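Local coordinates for major exported protein (Pseudomonas aeruginosa, PDB 3HE1) that is a secreted Hcp-family protein that probably forms hexameric rings serving as a component of the bacterial type VI secretion system, at residues D59-Q64 with V95-S100. Residues are numbered along the deposited sequence; the frame is centred on the assembly and turned at random.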
ATOM      1  N   ASP A  59      -8.696  26.340  25.865  1.00 40.31           N
ATOM      2  CA  ASP A  59      -9.412  27.127  24.863  1.00 33.90           C
ATOM      3  C   ASP A  59      -8.854  26.894  23.475  1.00 34.28           C
ATOM      4  O   ASP A  59      -9.036  27.708  22.566  1.00 23.79           O
ATOM      5  CB  ASP A  59      -9.399  28.614  25.212  1.00 30.17           C
ATOM      6  CG  ASP A  59     -10.039  28.889  26.542  1.00 35.92           C
ATOM      7  OD1 ASP A  59     -11.044  28.212  26.854  1.00 37.43           O
ATOM      8  OD2 ASP A  59      -9.525  29.762  27.278  1.00 49.01           O
ATOM      9  N   GLN A  60      -8.175  25.766  23.329  1.00 32.36           N
ATOM     10  CA  GLN A  60      -7.724  25.313  22.026  1.00 42.75           C
ATOM     11  C   GLN A  60      -8.258  23.926  21.706  1.00 39.94           C
ATOM     12  O   GLN A  60      -8.972  23.296  22.491  1.00 23.91           O
ATOM     13  CB  GLN A  60      -6.194  25.280  21.958  1.00 42.26           C
ATOM     14  CG  GLN A  60      -5.528  26.633  21.797  1.00 20.83           C
ATOM     15  CD  GLN A  60      -4.070  26.597  22.211  1.00 32.59           C
ATOM     16  OE1 GLN A  60      -3.197  27.086  21.495  1.00 39.09           O
ATOM     17  NE2 GLN A  60      -3.798  25.999  23.368  1.00 42.31           N
ATOM     18  N   VAL A  61      -7.874  23.461  20.530  1.00 33.30           N
ATOM     19  CA  VAL A  61      -8.179  22.124  20.080  1.00 39.77           C
ATOM     20  C   VAL A  61      -6.867  21.371  19.818  1.00 29.94           C
ATOM     21  O   VAL A  61      -5.887  21.949  19.354  1.00 34.37           O
ATOM     22  CB  VAL A  61      -9.075  22.179  18.818  1.00 54.64           C
ATOM     23  CG1 VAL A  61      -9.156  23.608  18.296  1.00 48.11           C
ATOM     24  CG2 VAL A  61      -8.570  21.234  17.744  1.00 79.98           C
HETATM   25  N   MSE A  62      -6.869  20.080  20.131  1.00 46.68           N
HETATM   26  CA  MSE A  62      -5.716  19.197  19.978  1.00 34.18           C
HETATM   27  C   MSE A  62      -5.534  18.730  18.531  1.00 54.83           C
HETATM   28  O   MSE A  62      -6.257  17.847  18.059  1.00 54.72           O
HETATM   29  CB  MSE A  62      -5.955  17.971  20.849  1.00 21.03           C
HETATM   30  CG  MSE A  62      -4.719  17.280  21.354  1.00 70.59           C
HETATM   31 SE   MSE A  62      -5.299  15.529  21.929  0.71 61.45          SE
HETATM   32  CE  MSE A  62      -6.058  14.939  20.217  1.00 26.34           C
ATOM     33  N   VAL A  63      -4.557  19.299  17.833  1.00 51.29           N
ATOM     34  CA  VAL A  63      -4.321  18.947  16.436  1.00 22.29           C
ATOM     35  C   VAL A  63      -3.439  17.711  16.301  1.00 44.05           C
ATOM     36  O   VAL A  63      -2.280  17.716  16.713  1.00 36.84           O
ATOM     37  CB  VAL A  63      -3.662  20.091  15.681  1.00 28.93           C
ATOM     38  CG1 VAL A  63      -3.192  19.603  14.324  1.00 32.98           C
ATOM     39  CG2 VAL A  63      -4.632  21.243  15.542  1.00 23.17           C
ATOM     40  N   GLN A  64      -3.998  16.652  15.724  1.00 52.02           N
ATOM     41  CA  GLN A  64      -3.277  15.391  15.556  1.00 44.58           C
ATOM     42  C   GLN A  64      -2.846  15.151  14.095  1.00 41.76           C
ATOM     43  O   GLN A  64      -2.326  14.083  13.762  1.00 34.59           O
ATOM     44  CB  GLN A  64      -4.109  14.212  16.093  1.00 32.24           C
ATOM     45  CG  GLN A  64      -4.255  14.178  17.621  1.00 61.58           C
ATOM     46  CD  GLN A  64      -3.321  13.181  18.308  1.00 88.24           C
ATOM     47  OE1 GLN A  64      -3.172  12.038  17.866  1.00 95.64           O
ATOM     48  NE2 GLN A  64      -2.705  13.607  19.408  1.00 59.78           N
ATOM     49  N   VAL A  95      -9.771  15.210  16.819  1.00 24.84           N
ATOM     50  CA  VAL A  95     -10.798  14.219  17.156  1.00 25.82           C
ATOM     51  C   VAL A  95     -12.156  14.940  17.309  1.00 32.95           C
ATOM     52  O   VAL A  95     -12.201  16.167  17.391  1.00 21.72           O
ATOM     53  CB  VAL A  95     -10.462  13.477  18.469  1.00 28.13           C
ATOM     54  CG1 VAL A  95      -9.417  12.389  18.247  1.00 24.48           C
ATOM     55  CG2 VAL A  95      -9.984  14.462  19.508  1.00 31.22           C
ATOM     56  N   PHE A  96     -13.260  14.196  17.335  1.00 34.17           N
ATOM     57  CA  PHE A  96     -14.589  14.795  17.539  1.00 35.62           C
ATOM     58  C   PHE A  96     -14.556  15.554  18.867  1.00 41.33           C
ATOM     59  O   PHE A  96     -13.966  15.068  19.834  1.00 45.08           O
ATOM     60  CB  PHE A  96     -15.692  13.717  17.625  1.00 32.50           C
ATOM     61  CG  PHE A  96     -16.066  13.061  16.301  1.00 30.70           C
ATOM     62  CD1 PHE A  96     -15.110  12.684  15.386  1.00 21.59           C
ATOM     63  CD2 PHE A  96     -17.392  12.775  16.019  1.00 37.86           C
ATOM     64  CE1 PHE A  96     -15.466  12.068  14.210  1.00 19.29           C
ATOM     65  CE2 PHE A  96     -17.754  12.162  14.841  1.00 44.10           C
ATOM     66  CZ  PHE A  96     -16.789  11.809  13.933  1.00 43.48           C
ATOM     67  N   ASP A  97     -15.186  16.728  18.928  1.00 26.72           N
ATOM     68  CA  ASP A  97     -15.148  17.545  20.152  1.00 28.55           C
ATOM     69  C   ASP A  97     -16.208  18.658  20.218  1.00 30.16           C
ATOM     70  O   ASP A  97     -17.137  18.688  19.414  1.00 35.67           O
ATOM     71  CB  ASP A  97     -13.749  18.141  20.353  1.00 35.96           C
ATOM     72  CG  ASP A  97     -13.380  19.149  19.271  1.00 44.48           C
ATOM     73  OD1 ASP A  97     -14.274  19.539  18.479  1.00 23.95           O
ATOM     74  OD2 ASP A  97     -12.191  19.544  19.216  1.00 33.70           O
ATOM     75  N   LYS A  98     -16.054  19.566  21.185  1.00 31.28           N
ATOM     76  CA  LYS A  98     -16.986  20.675  21.370  1.00 26.22           C
ATOM     77  C   LYS A  98     -17.029  21.640  20.176  1.00 43.33           C
ATOM     78  O   LYS A  98     -18.086  22.169  19.829  1.00 40.57           O
ATOM     79  CB  LYS A  98     -16.644  21.440  22.647  1.00 16.76           C
ATOM     80  CG  LYS A  98     -17.307  22.831  22.742  1.00 30.81           C
ATOM     81  CD  LYS A  98     -17.000  23.480  24.095  1.00 38.68           C
ATOM     82  CE  LYS A  98     -17.841  24.719  24.363  1.00 28.83           C
ATOM     83  NZ  LYS A  98     -17.640  25.209  25.766  1.00 27.53           N
ATOM     84  N   ALA A  99     -15.875  21.855  19.550  1.00 50.30           N
ATOM     85  CA  ALA A  99     -15.755  22.729  18.383  1.00 21.56           C
ATOM     86  C   ALA A  99     -16.417  22.137  17.151  1.00 37.15           C
ATOM     87  O   ALA A  99     -16.947  22.866  16.323  1.00 38.05           O
ATOM     88  CB  ALA A  99     -14.273  22.989  18.087  1.00 40.93           C
ATOM     89  N   SER A 100     -16.368  20.810  17.046  1.00 19.46           N
ATOM     90  CA  SER A 100     -16.680  20.107  15.810  1.00 21.65           C
ATOM     91  C   SER A 100     -18.013  20.499  15.192  1.00 25.17           C
ATOM     92  O   SER A 100     -18.081  20.742  13.988  1.00 31.37           O
ATOM     93  CB  SER A 100     -16.648  18.594  16.033  1.00 30.59           C
ATOM     94  OG  SER A 100     -15.366  18.167  16.428  1.00 35.52           O
TER
HETATM   95  O   HOH W   1      -9.152  17.709  19.107  1.00 23.19           O
HETATM   96  O   HOH W   2      -9.896  19.142  20.996  1.00 30.09           O
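Val61 and Met62, at the start of strand 61-71, meet Asp97 and Val95 where strand 86-95 gives way to a loop, and the meeting is largely water-mediated. The apolar touch comes from Met62, present as selenomethionine. Its CG stands anti to the backbone N (chi1 -152°), and a bend at chi3 turns CE back so that it lies 4.0 Å from Val95 CG2, the two side chains crossing at a slant. Val61 points toward the loop, and its CB lies 4.1 Å from Asp97 OD2, a van der Waals approach of a branched aliphatic carbon to a carboxylate oxygen.

No direct hydrogen bond joins the segments; two waters do the bridging. One donates to Asp97 OD2 at 2.9 Å while accepting from Met62 N at 3.3 Å. The other donates to Met62 O and accepts a weak bond from Val95 N. Water thus partners both the N and the O of Met62 as the chain after strand 86-95 parts from strand 61-71, inside a buried contact.

Asp97 divides its carboxylate between two tasks. With chi1 at 66°, CG sits between the backbone N and the carbonyl carbon; OD2 serves the water, while OD1 accepts from Ser100 N at 2.8 Å, nearly in line with the C-O bond though bent at the hydrogen (132°). Lys94 forms a salt bridge to OD1, which would favour the charged carboxylate. Phe96 meets Trp120 and Tyr133 of a neighbouring subunit.

The arrangement is a strand-to-helix connection in which the Asp97 side chain caps the turn leading into helix 100-109, within the antiparallel beta-barrel fold of Hcp proteins.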